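Local atomic coordinates of signal recognition particle 19 kDa protein (Pyrococcus furiosus, PDB entry 3DLU), a protein that probably binds 7S RNA directly and mediates attachment of SRP54 to the archaeal signal recognition particle, which targets nascent membrane proteins to the cytoplasmic membrane. Residues 42-46 and 87-91. Residues are numbered along the deposited sequence; the frame is centred on the assembly and turned at random.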
loop_
_atom_site.group_PDB
_atom_site.type_symbol
_atom_site.label_atom_id
_atom_site.label_comp_id
_atom_site.label_asym_id
_atom_site.label_seq_id
_atom_site.Cartn_x
_atom_site.Cartn_y
_atom_site.Cartn_z
ATOM N N GLU A 42 17.162 11.629 -3.247
ATOM C CA GLU A 42 18.047 11.323 -4.365
ATOM C C GLU A 42 19.033 12.469 -4.570
ATOM O O GLU A 42 20.234 12.250 -4.728
ATOM C CB GLU A 42 17.230 11.070 -5.625
ATOM C CG GLU A 42 16.472 9.734 -5.598
ATOM C CD GLU A 42 15.483 9.591 -6.744
ATOM O OE1 GLU A 42 15.171 10.612 -7.398
ATOM O OE2 GLU A 42 15.012 8.457 -6.983
ATOM N N GLU A 43 18.530 13.698 -4.537
ATOM C CA GLU A 43 19.414 14.845 -4.665
ATOM C C GLU A 43 20.440 14.907 -3.536
ATOM O O GLU A 43 21.573 15.351 -3.754
ATOM C CB GLU A 43 18.631 16.159 -4.773
ATOM C CG GLU A 43 18.092 16.434 -6.165
ATOM C CD GLU A 43 18.173 17.905 -6.546
ATOM O OE1 GLU A 43 18.800 18.687 -5.792
ATOM O OE2 GLU A 43 17.617 18.279 -7.603
ATOM N N LEU A 44 20.047 14.450 -2.347
ATOM C CA LEU A 44 20.924 14.436 -1.172
ATOM C C LEU A 44 21.865 13.227 -1.163
ATOM O O LEU A 44 22.670 13.071 -0.237
ATOM C CB LEU A 44 20.097 14.437 0.121
ATOM C CG LEU A 44 19.302 15.734 0.342
ATOM C CD1 LEU A 44 18.195 15.549 1.375
ATOM C CD2 LEU A 44 20.246 16.872 0.734
ATOM N N LYS A 45 21.736 12.386 -2.183
ATOM C CA LYS A 45 22.550 11.168 -2.335
ATOM C C LYS A 45 22.196 10.091 -1.314
ATOM O O LYS A 45 23.039 9.279 -0.936
ATOM C CB LYS A 45 24.042 11.471 -2.240
ATOM C CG LYS A 45 24.486 12.702 -2.990
ATOM C CD LYS A 45 24.941 12.439 -4.385
ATOM C CE LYS A 45 25.994 13.480 -4.756
ATOM N NZ LYS A 45 26.299 13.487 -6.196
ATOM N N PHE A 46 20.956 10.092 -0.849
ATOM C CA PHE A 46 20.501 9.027 0.021
ATOM C C PHE A 46 20.082 7.897 -0.898
ATOM O O PHE A 46 19.840 8.116 -2.083
ATOM C CB PHE A 46 19.309 9.470 0.880
ATOM C CG PHE A 46 19.611 10.605 1.829
ATOM C CD1 PHE A 46 20.917 10.978 2.116
ATOM C CD2 PHE A 46 18.577 11.265 2.474
ATOM C CE1 PHE A 46 21.186 12.014 3.003
ATOM C CE2 PHE A 46 18.836 12.307 3.374
ATOM C CZ PHE A 46 20.135 12.681 3.634
ATOM N N LEU A 87 17.389 17.905 6.404
ATOM C CA LEU A 87 18.003 18.082 5.094
ATOM C C LEU A 87 16.964 17.908 3.997
ATOM O O LEU A 87 16.945 18.656 3.018
ATOM C CB LEU A 87 19.132 17.071 4.886
ATOM C CG LEU A 87 20.400 17.324 5.700
ATOM C CD1 LEU A 87 21.273 16.073 5.669
ATOM C CD2 LEU A 87 21.133 18.525 5.110
ATOM N N ILE A 88 16.110 16.900 4.158
ATOM C CA ILE A 88 15.073 16.618 3.176
ATOM C C ILE A 88 14.070 17.768 3.088
ATOM O O ILE A 88 13.735 18.223 1.989
ATOM C CB ILE A 88 14.347 15.303 3.507
ATOM C CG1 ILE A 88 15.262 14.128 3.182
ATOM C CG2 ILE A 88 13.035 15.180 2.718
ATOM C CD1 ILE A 88 14.724 12.784 3.679
ATOM N N ALA A 89 13.611 18.241 4.246
ATOM C CA ALA A 89 12.658 19.351 4.290
ATOM C C ALA A 89 13.226 20.590 3.589
ATOM O O ALA A 89 12.555 21.214 2.743
ATOM C CB ALA A 89 12.275 19.674 5.743
ATOM N N GLN A 90 14.468 20.935 3.912
ATOM C CA GLN A 90 15.072 22.134 3.343
ATOM C C GLN A 90 15.314 21.981 1.839
ATOM O O GLN A 90 15.196 22.945 1.084
ATOM C CB GLN A 90 16.338 22.535 4.106
ATOM C CG GLN A 90 16.959 23.873 3.658
ATOM C CD GLN A 90 16.010 25.076 3.756
ATOM O OE1 GLN A 90 14.975 25.027 4.416
ATOM N NE2 GLN A 90 16.386 26.168 3.104
ATOM N N LYS A 91 15.608 20.760 1.398
ATOM C CA LYS A 91 15.762 20.496 -0.024
ATOM C C LYS A 91 14.423 20.650 -0.760
ATOM O O LYS A 91 14.375 21.184 -1.875
ATOM C CB LYS A 91 16.349 19.099 -0.240
ATOM C CG LYS A 91 16.476 18.702 -1.696
ATOM C CD LYS A 91 17.486 19.575 -2.425
ATOM C CE LYS A 91 18.786 19.674 -1.650
ATOM N NZ LYS A 91 19.823 20.362 -2.479
#
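Apolar packing carries most of this contact, in which the C-terminal end of helix 34-43 and the turn after it pack on the middle of helix 81-100. L44 reaches across with CD1, which sits 3.7 Å from I88 CG1 and 3.9 Å from L87 CB, while its CD2 lies 4.0 Å from K91 CE, on the aliphatic part of the lysine. F46 adds its ring: CE2 is 4.0 Å from I88 CG1, and L87 CD1 approaches the ring edge, 4.1 Å from CZ. K45, with positive phi, ends helix 34-43 in a Schellman motif, and the chain runs on into strand 47-56 with L44 and F46 both pointing toward 87-91. Charge appears at the exposed margin, where E43 OE1 and K91 NZ form a long salt bridge of 3.9 Å; K91 also pairs with E94. No hydrogen bond crosses between the segments, so in this α+β fold the end of helix 34-43 with its following turn is held to helix 81-100 mainly by side-chain packing, with the electrostatic contribution likely modest.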